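Local atomic coordinates of putative sugar ABC transporter, substrate-binding protein (Clostridium phytofermentans, PDB entry 4WZZ), a protein that binds L-rhamnose in the crystal and probably serves as the sugar-binding component of an ABC transporter that imports carbohydrates. Residues T54-I59 and Q110-I115; K77-A82 and L302-A307; G136-S141 and S150-V155; T160-Q165 and G354-F359; V250-A255 and S277-Y282. One frame throughout, in Å; residues are numbered along the deposited sequence. Where two conformers were deposited one is given.

Interaction 1 of 5, residues T54-I59 and Q110-I115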
# COMPACT_ATOMS: atom_id res chain seq x y z
N THR A 54 -10.86 -15.41 -20.93
CA THR A 54 -9.98 -15.15 -22.07
C THR A 54 -9.79 -13.65 -22.29
O THR A 54 -9.29 -13.23 -23.33
CB THR A 54 -10.51 -15.78 -23.37
OG1 THR A 54 -11.77 -15.20 -23.70
CG2 THR A 54 -10.68 -17.30 -23.20
N ALA A 55 -10.11 -12.86 -21.27
CA ALA A 55 -10.10 -11.42 -21.40
C ALA A 55 -8.70 -10.86 -21.17
O ALA A 55 -7.78 -11.57 -20.77
CB ALA A 55 -11.09 -10.80 -20.43
N THR A 56 -8.57 -9.56 -21.41
CA THR A 56 -7.30 -8.87 -21.25
C THR A 56 -7.39 -7.86 -20.10
O THR A 56 -8.30 -7.04 -20.05
CB THR A 56 -6.92 -8.16 -22.55
OG1 THR A 56 -6.73 -9.15 -23.58
CG2 THR A 56 -5.63 -7.35 -22.37
N TYR A 57 -6.44 -7.95 -19.18
CA TYR A 57 -6.51 -7.19 -17.94
C TYR A 57 -5.26 -6.35 -17.80
O TYR A 57 -4.16 -6.89 -17.82
CB TYR A 57 -6.56 -8.14 -16.75
CG TYR A 57 -7.74 -9.08 -16.76
CD1 TYR A 57 -7.76 -10.20 -17.58
CD2 TYR A 57 -8.82 -8.85 -15.93
CE1 TYR A 57 -8.82 -11.05 -17.58
CE2 TYR A 57 -9.90 -9.70 -15.92
CZ TYR A 57 -9.90 -10.80 -16.74
OH TYR A 57 -11.00 -11.63 -16.72
N ALA A 58 -5.43 -5.04 -17.68
CA ALA A 58 -4.33 -4.10 -17.43
C ALA A 58 -4.20 -3.79 -15.96
O ALA A 58 -5.17 -3.36 -15.32
CB ALA A 58 -4.57 -2.80 -18.16
N ILE A 59 -3.00 -3.97 -15.40
CA ILE A 59 -2.75 -3.47 -14.06
C ILE A 59 -1.79 -2.31 -14.17
O ILE A 59 -0.76 -2.39 -14.84
CB ILE A 59 -2.19 -4.55 -13.09
CG1 ILE A 59 -1.97 -3.92 -11.70
CG2 ILE A 59 -0.94 -5.21 -13.68
CD1 ILE A 59 -1.73 -4.91 -10.59
N GLN A 110 -5.42 0.11 -26.15
CA GLN A 110 -5.16 -1.29 -26.44
C GLN A 110 -6.45 -2.12 -26.44
O GLN A 110 -6.46 -3.27 -26.85
CB GLN A 110 -4.19 -1.87 -25.42
CG GLN A 110 -2.80 -1.30 -25.51
CD GLN A 110 -1.89 -1.88 -24.45
OE1 GLN A 110 -2.04 -3.04 -24.06
NE2 GLN A 110 -0.94 -1.08 -23.99
N GLY A 111 -7.53 -1.53 -25.96
CA GLY A 111 -8.82 -2.20 -25.96
C GLY A 111 -8.92 -3.31 -24.93
O GLY A 111 -9.53 -4.36 -25.17
N VAL A 112 -8.31 -3.09 -23.78
CA VAL A 112 -8.38 -4.05 -22.69
C VAL A 112 -9.80 -4.16 -22.15
O VAL A 112 -10.62 -3.28 -22.36
CB VAL A 112 -7.43 -3.69 -21.53
CG1 VAL A 112 -6.00 -3.54 -22.05
CG2 VAL A 112 -7.90 -2.43 -20.78
N ASP A 113 -10.07 -5.24 -21.43
CA ASP A 113 -11.39 -5.51 -20.87
C ASP A 113 -11.54 -5.01 -19.44
O ASP A 113 -12.66 -4.75 -18.97
CB ASP A 113 -11.66 -7.02 -20.94
CG ASP A 113 -11.61 -7.56 -22.36
OD1 ASP A 113 -12.52 -7.20 -23.14
OD2 ASP A 113 -10.70 -8.34 -22.70
N CYS A 114 -10.41 -4.89 -18.75
CA CYS A 114 -10.41 -4.54 -17.33
C CYS A 114 -9.15 -3.76 -17.01
O CYS A 114 -8.09 -4.03 -17.56
CB CYS A 114 -10.48 -5.82 -16.51
SG CYS A 114 -10.48 -5.56 -14.73
N ILE A 115 -9.30 -2.75 -16.16
CA ILE A 115 -8.17 -2.00 -15.61
C ILE A 115 -8.20 -2.12 -14.09
O ILE A 115 -9.24 -1.88 -13.47
CB ILE A 115 -8.24 -0.51 -16.03
CG1 ILE A 115 -7.98 -0.39 -17.53
CG2 ILE A 115 -7.23 0.35 -15.24
CD1 ILE A 115 -8.15 1.01 -18.04

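Interaction 2 of 5, residues K77-A82 and L302-A307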
# COMPACT_ATOMS: atom_id res chain seq x y z
N LYS A 77 -0.64 -10.76 -12.41
CA LYS A 77 -0.37 -11.43 -13.67
C LYS A 77 -0.46 -12.95 -13.51
O LYS A 77 -1.01 -13.64 -14.36
CB LYS A 77 1.00 -11.03 -14.20
CG LYS A 77 1.47 -11.83 -15.42
CD LYS A 77 2.85 -11.38 -15.83
CE LYS A 77 3.41 -12.21 -16.98
NZ LYS A 77 3.89 -11.37 -18.12
N GLN A 78 0.07 -13.46 -12.41
CA GLN A 78 0.11 -14.90 -12.21
C GLN A 78 -1.30 -15.49 -12.27
O GLN A 78 -1.55 -16.49 -12.96
CB GLN A 78 0.80 -15.22 -10.89
CG GLN A 78 1.20 -16.66 -10.76
CD GLN A 78 0.07 -17.50 -10.21
OE1 GLN A 78 -0.31 -18.52 -10.79
NE2 GLN A 78 -0.46 -17.08 -9.07
N VAL A 79 -2.23 -14.86 -11.56
CA VAL A 79 -3.60 -15.38 -11.49
C VAL A 79 -4.35 -15.17 -12.80
O VAL A 79 -5.05 -16.08 -13.28
CB VAL A 79 -4.38 -14.76 -10.29
CG1 VAL A 79 -5.88 -15.01 -10.41
CG2 VAL A 79 -3.87 -15.34 -8.98
N ILE A 80 -4.18 -14.00 -13.41
CA ILE A 80 -4.83 -13.73 -14.68
C ILE A 80 -4.43 -14.77 -15.74
O ILE A 80 -5.29 -15.35 -16.43
CB ILE A 80 -4.45 -12.33 -15.17
CG1 ILE A 80 -5.07 -11.26 -14.26
CG2 ILE A 80 -4.90 -12.14 -16.60
CD1 ILE A 80 -6.56 -11.33 -14.14
N GLU A 81 -3.13 -14.98 -15.86
CA GLU A 81 -2.58 -15.91 -16.85
C GLU A 81 -2.93 -17.37 -16.53
O GLU A 81 -3.20 -18.15 -17.43
CB GLU A 81 -1.06 -15.73 -16.94
CG GLU A 81 -0.67 -14.45 -17.68
CD GLU A 81 0.84 -14.30 -17.88
OE1 GLU A 81 1.63 -15.00 -17.20
OE2 GLU A 81 1.22 -13.46 -18.72
N ALA A 82 -2.89 -17.73 -15.26
CA ALA A 82 -3.21 -19.10 -14.87
C ALA A 82 -4.60 -19.47 -15.32
O ALA A 82 -4.88 -20.64 -15.61
CB ALA A 82 -3.09 -19.26 -13.37
N LEU A 302 -2.10 -9.64 -2.55
CA LEU A 302 -2.93 -8.47 -2.85
C LEU A 302 -3.19 -8.49 -4.36
O LEU A 302 -4.32 -8.32 -4.82
CB LEU A 302 -2.25 -7.17 -2.45
CG LEU A 302 -3.01 -5.91 -2.85
CD1 LEU A 302 -4.39 -5.87 -2.17
CD2 LEU A 302 -2.25 -4.62 -2.50
N GLY A 303 -2.13 -8.73 -5.12
CA GLY A 303 -2.26 -8.83 -6.56
C GLY A 303 -3.14 -10.00 -6.96
O GLY A 303 -3.98 -9.87 -7.86
N ASN A 304 -2.93 -11.16 -6.32
CA ASN A 304 -3.75 -12.34 -6.58
C ASN A 304 -5.23 -12.01 -6.42
O ASN A 304 -6.05 -12.34 -7.27
CB ASN A 304 -3.47 -13.49 -5.62
CG ASN A 304 -2.08 -14.10 -5.72
OD1 ASN A 304 -1.66 -14.77 -4.78
ND2 ASN A 304 -1.38 -13.92 -6.84
N LEU A 305 -5.58 -11.41 -5.28
CA LEU A 305 -7.00 -11.20 -4.95
C LEU A 305 -7.60 -10.19 -5.91
O LEU A 305 -8.74 -10.34 -6.35
CB LEU A 305 -7.12 -10.68 -3.51
CG LEU A 305 -8.54 -10.34 -3.08
CD1 LEU A 305 -9.45 -11.54 -3.19
CD2 LEU A 305 -8.52 -9.80 -1.66
N ALA A 306 -6.85 -9.15 -6.23
CA ALA A 306 -7.30 -8.17 -7.20
C ALA A 306 -7.56 -8.82 -8.56
O ALA A 306 -8.51 -8.44 -9.27
CB ALA A 306 -6.30 -7.03 -7.33
N ALA A 307 -6.74 -9.81 -8.91
CA ALA A 307 -6.95 -10.55 -10.16
C ALA A 307 -8.23 -11.39 -10.08
O ALA A 307 -9.02 -11.39 -11.01
CB ALA A 307 -5.73 -11.42 -10.50
O HOH W 1 1.12 -15.56 -7.66

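Interaction 3 of 5, residues G136-S141 and S150-V155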
# COMPACT_ATOMS: atom_id res chain seq x y z
N GLY A 136 -16.73 0.54 -22.01
CA GLY A 136 -17.09 -0.79 -21.56
C GLY A 136 -16.02 -1.50 -20.75
O GLY A 136 -16.09 -2.70 -20.53
N ILE A 137 -15.03 -0.76 -20.28
CA ILE A 137 -13.96 -1.35 -19.48
C ILE A 137 -14.28 -1.38 -17.97
O ILE A 137 -14.62 -0.37 -17.37
CB ILE A 137 -12.64 -0.61 -19.70
CG1 ILE A 137 -12.30 -0.63 -21.19
CG2 ILE A 137 -11.53 -1.24 -18.84
CD1 ILE A 137 -11.08 0.19 -21.59
N HIS A 138 -14.18 -2.57 -17.38
CA HIS A 138 -14.35 -2.72 -15.95
C HIS A 138 -13.18 -2.05 -15.24
O HIS A 138 -12.03 -2.37 -15.53
CB HIS A 138 -14.37 -4.19 -15.56
CG HIS A 138 -15.55 -4.94 -16.12
ND1 HIS A 138 -16.74 -5.05 -15.45
CD2 HIS A 138 -15.69 -5.62 -17.28
CE1 HIS A 138 -17.59 -5.75 -16.19
NE2 HIS A 138 -16.98 -6.11 -17.30
N VAL A 139 -13.47 -1.15 -14.32
CA VAL A 139 -12.39 -0.54 -13.53
C VAL A 139 -12.43 -1.02 -12.08
O VAL A 139 -13.45 -0.91 -11.41
CB VAL A 139 -12.44 0.99 -13.56
CG1 VAL A 139 -11.30 1.57 -12.70
CG2 VAL A 139 -12.34 1.50 -14.99
N LEU A 140 -11.30 -1.54 -11.62
CA LEU A 140 -11.11 -2.00 -10.25
C LEU A 140 -9.90 -1.23 -9.71
O LEU A 140 -9.04 -0.81 -10.47
CB LEU A 140 -10.82 -3.51 -10.26
CG LEU A 140 -10.41 -4.21 -8.98
CD1 LEU A 140 -10.95 -5.62 -8.96
CD2 LEU A 140 -8.88 -4.21 -8.84
N SER A 141 -9.86 -1.00 -8.40
CA SER A 141 -8.72 -0.33 -7.82
C SER A 141 -8.13 -1.25 -6.76
O SER A 141 -8.86 -2.05 -6.17
CB SER A 141 -9.19 1.01 -7.24
OG SER A 141 -8.15 1.74 -6.64
N SER A 150 -14.99 6.33 -9.58
CA SER A 150 -13.99 5.96 -10.57
C SER A 150 -13.72 4.46 -10.61
O SER A 150 -12.77 4.02 -11.26
CB SER A 150 -12.68 6.71 -10.27
OG SER A 150 -12.85 8.11 -10.41
N ARG A 151 -14.52 3.67 -9.90
CA ARG A 151 -14.24 2.24 -9.75
C ARG A 151 -15.50 1.45 -9.45
O ARG A 151 -16.52 2.01 -9.04
CB ARG A 151 -13.26 2.02 -8.59
CG ARG A 151 -13.92 2.18 -7.23
CD ARG A 151 -12.96 2.02 -6.09
NE ARG A 151 -13.64 1.81 -4.81
CZ ARG A 151 -13.62 2.65 -3.77
NH1 ARG A 151 -12.99 3.82 -3.83
NH2 ARG A 151 -14.24 2.32 -2.65
N LYS A 152 -15.45 0.13 -9.64
CA LYS A 152 -16.54 -0.73 -9.23
C LYS A 152 -16.27 -1.27 -7.82
O LYS A 152 -17.22 -1.58 -7.09
CB LYS A 152 -16.78 -1.85 -10.25
CG LYS A 152 -17.42 -1.33 -11.51
CD LYS A 152 -17.72 -2.47 -12.46
CE LYS A 152 -18.76 -2.09 -13.49
NZ LYS A 152 -18.75 -3.06 -14.62
N VAL A 153 -15.00 -1.37 -7.44
CA VAL A 153 -14.63 -1.87 -6.12
C VAL A 153 -13.16 -1.57 -5.85
O VAL A 153 -12.39 -1.42 -6.78
CB VAL A 153 -14.89 -3.38 -6.00
CG1 VAL A 153 -13.94 -4.18 -6.92
CG2 VAL A 153 -14.81 -3.83 -4.54
N PHE A 154 -12.81 -1.48 -4.57
CA PHE A 154 -11.41 -1.30 -4.13
C PHE A 154 -10.94 -2.54 -3.41
O PHE A 154 -11.65 -3.09 -2.57
CB PHE A 154 -11.29 -0.09 -3.20
CG PHE A 154 -9.89 0.15 -2.69
CD1 PHE A 154 -8.85 0.34 -3.58
CD2 PHE A 154 -9.62 0.22 -1.32
CE1 PHE A 154 -7.57 0.56 -3.15
CE2 PHE A 154 -8.32 0.44 -0.89
CZ PHE A 154 -7.30 0.61 -1.81
N VAL A 155 -9.74 -2.99 -3.74
CA VAL A 155 -9.15 -4.14 -3.07
C VAL A 155 -8.10 -3.60 -2.13
O VAL A 155 -7.06 -3.10 -2.57
CB VAL A 155 -8.56 -5.17 -4.03
CG1 VAL A 155 -8.01 -6.36 -3.26
CG2 VAL A 155 -9.62 -5.63 -5.01

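Interaction 4 of 5, residues T160-Q165 and G354-F359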
# COMPACT_ATOMS: atom_id res chain seq x y z
N THR A 160 -8.00 0.08 6.86
CA THR A 160 -7.29 1.35 7.04
C THR A 160 -7.02 1.61 8.52
O THR A 160 -5.91 1.96 8.94
CB THR A 160 -8.08 2.49 6.42
OG1 THR A 160 -8.29 2.22 5.03
CG2 THR A 160 -7.33 3.78 6.57
N THR A 161 -8.05 1.41 9.34
CA THR A 161 -7.90 1.58 10.77
C THR A 161 -6.90 0.62 11.40
O THR A 161 -6.19 0.97 12.33
CB THR A 161 -9.26 1.38 11.44
OG1 THR A 161 -10.17 2.36 10.92
CG2 THR A 161 -9.17 1.54 12.95
N GLN A 162 -6.90 -0.62 10.91
CA GLN A 162 -5.98 -1.60 11.46
C GLN A 162 -4.52 -1.17 11.28
O GLN A 162 -3.69 -1.34 12.16
CB GLN A 162 -6.22 -2.95 10.78
CG GLN A 162 -7.60 -3.52 11.05
CD GLN A 162 -7.76 -4.86 10.37
OE1 GLN A 162 -7.55 -4.99 9.16
NE2 GLN A 162 -8.11 -5.87 11.14
N ILE A 163 -4.22 -0.60 10.12
CA ILE A 163 -2.86 -0.14 9.83
C ILE A 163 -2.55 1.06 10.74
O ILE A 163 -1.51 1.13 11.34
CB ILE A 163 -2.72 0.26 8.37
CG1 ILE A 163 -2.79 -0.98 7.48
CG2 ILE A 163 -1.44 1.06 8.14
CD1 ILE A 163 -1.58 -1.89 7.62
N ALA A 164 -3.48 2.01 10.83
CA ALA A 164 -3.26 3.18 11.67
C ALA A 164 -3.03 2.82 13.14
O ALA A 164 -2.17 3.39 13.83
CB ALA A 164 -4.42 4.15 11.54
N GLN A 165 -3.84 1.89 13.63
CA GLN A 165 -3.77 1.49 15.02
C GLN A 165 -2.47 0.75 15.30
O GLN A 165 -1.79 1.00 16.30
CB GLN A 165 -5.02 0.67 15.34
CG GLN A 165 -5.13 0.21 16.74
CD GLN A 165 -5.43 1.34 17.68
OE1 GLN A 165 -6.45 2.03 17.54
NE2 GLN A 165 -4.54 1.55 18.66
N GLY A 354 -6.88 -8.93 4.23
CA GLY A 354 -6.51 -9.57 5.48
C GLY A 354 -6.14 -8.53 6.51
O GLY A 354 -6.38 -7.35 6.30
N ALA A 355 -5.63 -8.98 7.65
CA ALA A 355 -5.14 -8.07 8.68
C ALA A 355 -3.71 -7.67 8.36
O ALA A 355 -3.02 -8.36 7.60
CB ALA A 355 -5.19 -8.72 10.06
N PRO A 356 -3.24 -6.57 8.94
CA PRO A 356 -1.80 -6.32 8.85
C PRO A 356 -1.03 -7.43 9.56
O PRO A 356 -1.57 -8.09 10.49
CB PRO A 356 -1.61 -5.00 9.62
CG PRO A 356 -2.96 -4.45 9.85
CD PRO A 356 -3.92 -5.62 9.84
N PHE A 357 0.20 -7.63 9.12
CA PHE A 357 1.11 -8.61 9.71
C PHE A 357 2.34 -7.92 10.26
O PHE A 357 2.99 -7.11 9.59
CB PHE A 357 1.51 -9.63 8.63
CG PHE A 357 2.16 -10.88 9.17
CD1 PHE A 357 1.38 -11.96 9.56
CD2 PHE A 357 3.53 -11.00 9.20
CE1 PHE A 357 1.99 -13.14 10.03
CE2 PHE A 357 4.14 -12.16 9.67
CZ PHE A 357 3.36 -13.23 10.07
N LYS A 358 2.69 -8.27 11.50
CA LYS A 358 3.84 -7.68 12.17
C LYS A 358 5.13 -8.48 11.88
O LYS A 358 5.17 -9.71 12.12
CB LYS A 358 3.57 -7.66 13.68
CG LYS A 358 4.69 -7.13 14.52
CD LYS A 358 4.26 -7.14 15.99
CE LYS A 358 5.39 -6.71 16.91
NZ LYS A 358 5.00 -6.83 18.38
N PHE A 359 6.13 -7.79 11.35
CA PHE A 359 7.45 -8.33 11.10
C PHE A 359 8.39 -7.84 12.18
O PHE A 359 8.50 -6.64 12.43
CB PHE A 359 7.95 -7.94 9.69
CG PHE A 359 7.08 -8.50 8.59
CD1 PHE A 359 7.17 -9.85 8.25
CD2 PHE A 359 6.15 -7.72 7.95
CE1 PHE A 359 6.37 -10.38 7.27
CE2 PHE A 359 5.34 -8.23 6.97
CZ PHE A 359 5.44 -9.57 6.64

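Interaction 5 of 5, residues V250-A255 and S277-Y282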
# COMPACT_ATOMS: atom_id res chain seq x y z
N VAL A 250 9.25 2.14 0.20
CA VAL A 250 10.40 2.86 -0.29
C VAL A 250 10.95 3.79 0.79
O VAL A 250 12.15 3.83 1.07
CB VAL A 250 10.06 3.66 -1.57
CG1 VAL A 250 11.23 4.57 -2.01
CG2 VAL A 250 9.67 2.71 -2.69
N GLY A 251 10.06 4.55 1.42
CA GLY A 251 10.47 5.49 2.44
C GLY A 251 11.13 4.83 3.63
O GLY A 251 12.14 5.33 4.15
N ILE A 252 10.57 3.72 4.09
CA ILE A 252 11.12 3.09 5.28
C ILE A 252 12.52 2.55 5.01
O ILE A 252 13.42 2.68 5.85
CB ILE A 252 10.19 2.04 5.90
CG1 ILE A 252 10.62 1.71 7.34
CG2 ILE A 252 10.09 0.79 5.01
CD1 ILE A 252 9.75 0.67 8.01
N MSE A 253 12.76 1.96 3.85
CA MSE A 253 14.10 1.44 3.62
C MSE A 253 15.10 2.57 3.37
O MSE A 253 16.28 2.45 3.73
CB MSE A 253 14.13 0.33 2.58
CG MSE A 253 13.63 0.66 1.18
SE MSE A 253 14.95 1.52 0.06
CE MSE A 253 16.59 1.15 1.03
N ALA A 254 14.65 3.69 2.80
CA ALA A 254 15.51 4.84 2.62
C ALA A 254 15.87 5.44 3.98
O ALA A 254 17.03 5.74 4.22
CB ALA A 254 14.84 5.88 1.72
N ALA A 255 14.87 5.61 4.84
CA ALA A 255 15.13 6.15 6.17
C ALA A 255 16.08 5.22 6.93
O ALA A 255 16.97 5.68 7.66
CB ALA A 255 13.82 6.30 6.92
N SER A 277 12.10 -8.35 2.76
CA SER A 277 13.32 -8.53 1.97
C SER A 277 14.28 -7.34 2.07
O SER A 277 15.50 -7.51 2.13
CB SER A 277 12.97 -8.80 0.51
OG SER A 277 12.29 -7.68 -0.04
N GLU A 278 13.74 -6.13 2.07
CA GLU A 278 14.53 -4.90 2.15
C GLU A 278 14.91 -4.52 3.59
O GLU A 278 15.97 -3.92 3.83
CB GLU A 278 13.74 -3.75 1.53
CG GLU A 278 13.56 -3.89 0.04
CD GLU A 278 12.96 -2.64 -0.58
OE1 GLU A 278 11.95 -2.13 -0.07
OE2 GLU A 278 13.50 -2.18 -1.60
N MSE A 279 14.06 -4.85 4.55
CA MSE A 279 14.25 -4.35 5.90
C MSE A 279 14.95 -5.35 6.81
O MSE A 279 15.32 -4.98 7.91
CB MSE A 279 12.91 -3.98 6.52
CG MSE A 279 12.27 -2.77 5.89
SE MSE A 279 13.36 -1.19 6.22
CE MSE A 279 13.19 -1.12 8.18
N ALA A 280 15.16 -6.57 6.35
CA ALA A 280 15.69 -7.64 7.20
C ALA A 280 16.94 -7.21 8.00
O ALA A 280 17.05 -7.46 9.21
CB ALA A 280 16.01 -8.84 6.37
N ASP A 281 17.88 -6.57 7.34
CA ASP A 281 19.14 -6.25 8.02
C ASP A 281 19.02 -5.05 8.95
O ASP A 281 19.98 -4.76 9.70
CB ASP A 281 20.24 -6.00 7.00
CG ASP A 281 20.52 -7.21 6.12
OD1 ASP A 281 20.17 -8.36 6.51
OD2 ASP A 281 21.11 -7.01 5.03
N TYR A 282 17.89 -4.34 8.93
CA TYR A 282 17.69 -3.17 9.77
C TYR A 282 16.81 -3.45 10.96
O TYR A 282 16.58 -2.57 11.79
CB TYR A 282 17.04 -2.05 8.99
CG TYR A 282 17.83 -1.58 7.82
CD1 TYR A 282 19.03 -0.91 7.99
CD2 TYR A 282 17.36 -1.75 6.54
CE1 TYR A 282 19.74 -0.45 6.93
CE2 TYR A 282 18.06 -1.29 5.47
CZ TYR A 282 19.24 -0.63 5.66
OH TYR A 282 19.92 -0.17 4.58

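Interaction 1 of 5, residues T54-I59 and Q110-I115
Asp113 and Thr56 tie together the starts of two neighbouring parallel strands, 56-60 and 114-117, in the Rossmann-like sheet of a periplasmic binding protein domain. Followed outward, the Asp113 side chain meets the other segment with CB, CG and OD2. Its CB lies near the carbonyl oxygen of Thr56, CG faces the methyl of Ala55, and OD2 accepts a hydrogen bond from Thr56 N at 2.8 Å. That bond is nearly straight (163°) and uses the anti lone pair of OD2, the one turned away from OD1. With CG anti to its own carbonyl carbon (chi1 -60°), the carboxylate folds back beside the backbone of Asp113, so that OD2, not a main-chain oxygen, accepts the bond from Thr56 N ahead of the regular pairing.

Thr56 O is gripped twice, by Asp113 N at 2.9 Å and, weakly, by Cys114 N at 3.3 Å. One pair further on, Ala58 N donates to Cys114 O at 2.8 Å and regular parallel pairing sets in. On the face of Ala58, helix 97-110 packs through Ala107, and Val112 CG1 comes within 3.8 Å of Thr56 CG2, the two side chains crossing at about a right angle. Helix 299-315 covers the other face, where the Tyr57 ring lies beside Cys114 and its hydroxyl is bonded to Thr53. SG, anti to the backbone N of Cys114 (chi1 180°), lies obliquely to the Tyr57 ring, 5.1 Å from its centroid, while Cys114 CB makes the nearer approach, 3.5 Å from Tyr57 CD2.

Interaction 2 of 5, residues K77-A82 and L302-A307
This is a small helix-to-helix contact between the last turns of helix 67-82 and the first half of helix 299-315, packed side by side on one face of the sheet in the same lobe. The two short segments run at 38° to each other with axes 8.0 Å apart, a close approach consistent with the small Ala307 side chain at the contact. Ala307 CB touches Val79 CG1 at 3.6 Å and is flanked by Ile80, whose CD1 lies 3.7 Å from Ala307 CB. Ile80 leaves its helix pointing past the partner; the bend at chi2 (-58°) turns CD1 back onto the alanine.

Val79 is shared by two neighbours one helical turn apart. While CG1 goes to Ala307, the other methyl, CG2, sits 3.6 Å from Asn304 ND2, and the two side chains cross at about a right angle. The polar end of Asn304 is directed at helix 67-82 as well: ND2 donates to the backbone oxygen of Gly75. It also donates to a water, 3.1 Å from Asn304 ND2, which accepts a second bond from Gln78 NE2 at 2.6 Å. The two amide planes stand 89° apart, joined through this water on the side of the exposed Gln78.

Apolar packing beneath and a water-bridged amide pair above join an early and a late helix of the chain, as expected of the layered alpha/beta lobe of a periplasmic binding protein.

Interaction 3 of 5, residues G136-S141 and S150-V155
Ser141 O accepts a hydrogen bond from Val155 N at 2.8 Å, the shortest undoubted polar bond between 136-141 and 150-155. The same oxygen lies 3.4 Å from Phe154 CA in a CA-H...O contact. Ser141 N donates in turn to Val153 O at 3.0 Å, and Lys152 N to Val139 O at 2.9 Å, so the bonds alternate between donors of the two segments along the side of strand 138-142 that faces 150-155. Ser141 and Phe154 form a parallel bridge: strand 154-156 joins the sheet beside 138-142, extending the Rossmann-like sheet of this periplasmic binding protein lobe, and strand 349-352 follows on its far side.

Side chains divide between the two faces. Leu140 and Val153 lie side by side and point the same way, with Leu140 CD1 3.9 Å from Val153 CG1; Leu140 CD2 leans toward Val155, and helix 299-315 packs over Leu140 and Val155. On the other face Ser141 OG meets the edge of the Phe154 ring, 3.4 Å from Phe154 CD1 and near the ring plane. Ser141 OG is hydrogen-bonded to Ile117 O and Thr146 N. Arg151 runs along this face as well, its guanidinium held by a salt bridge to Asp346 and by the carbonyls of Thr146 and Thr349. Phe154 CB sits 3.3 Å above one face of the Arg151 guanidinium, offset toward its rim.

Interaction 4 of 5, residues T160-Q165 and G354-F359
Pro356 wedges its ring against the first turns of helix 160-174, fitting between Gln162 and Ile163 where the chain, having left strand 349-352 of one lobe, approaches the short strand 357-359. The site belongs to the region between the lobes of a periplasmic binding protein, whose bound rhamnose lies about 8 Å from the Ile163 side chain.

The tight part is apolar. Ile163 CD1 stands equally close to two ring carbons, 3.7 Å from both Pro356 CG and Pro356 CB. The end of Ile163, folded at chi2 (-68°), comes nearer the proline than its CB does. From the preceding residue of the helix, Gln162 CB meets the neighbouring ring atoms, 3.6 Å from Pro356 CD, with its side chain crossing the ring at about a right angle. Ile163 also touches Trp196 and Trp297, both residues of the sugar pocket.

Toward solvent the contact thins out. The far half of Gln162 passes over Ala355 and Gly354 without a direct hydrogen bond to either: Gln162 OE1 remains 3.9 Å from Gly354 O, and Gln162 NE2 is 4.2 Å from Ala355 CB. The amide is instead tied to its own helix start, with OE1 accepting from the backbone N of Gly159. Held in this way, Gln162 OE1 comes to rest 3.7 Å from Pro356 CD.

Interaction 5 of 5, residues V250-A255 and S277-Y282
Selenium and carbon make most of this contact between helix 249-261 and the short helix 276-279 with its following 3-10 turn. Met279, a selenomethionine standing here for the natural methionine, curls back on itself through bends at chi2 and chi3 (-65° and -64°) and lays its end against helix 249-261. Its SE lies over the backbone of the other selenomethionine, 3.8 Å from Met253 CA and 4.0 Å from Met253 CB. Its methyl CE turns to Ile252, 3.9 Å from Ile252 CD1, the two side chains crossing at about a right angle. Leu270 of strand 269-272 also packs on Ile252.

A polar group takes part without a hydrogen bond between the segments. Glu278 reaches across with an extended chain, and its OE1 lies 3.5 Å from Met253 CG in one of the two conformers of Met253, which leaves this approach doubtful. The Glu278 side chain is about 7 Å from the bound rhamnose.

Tyr282 barely takes part, CE2 being 4.5 Å from Met253 O; its side chain also touches Ala256, Lys257 and Gln260.

Both helices follow successive strands of the parallel four-stranded sheet in a periplasmic binding protein lobe. The contact between them is made largely by apolar contacts of the methionine side chains; with no hydrogen bond between the segments, it rests on apolar packing.

How the interactions relate
Interactions 1, 2 and 3 form one continuous block. Strands 114-117 and 138-142 are neighbours in the eight-stranded sheet, so interactions 1 and 3 (centres about 12 Å apart) share backbone bonds, and the helices of interaction 2 lie over both: Tyr57 packs on Ile80, and Leu302 on Val155. Interaction 5 lies in the other lobe beside the four-stranded parallel sheet, about 34 Å from interaction 1 between centres. Interaction 4, about 18 Å from interaction 5 between centres, sits between. Along the chain, interactions 3 and 5 are nested inside the loop closed by interaction 2, which interaction 4 crosses; the chain therefore passes between lobes more than once, consistent with a two-lobed sugar-binding protein.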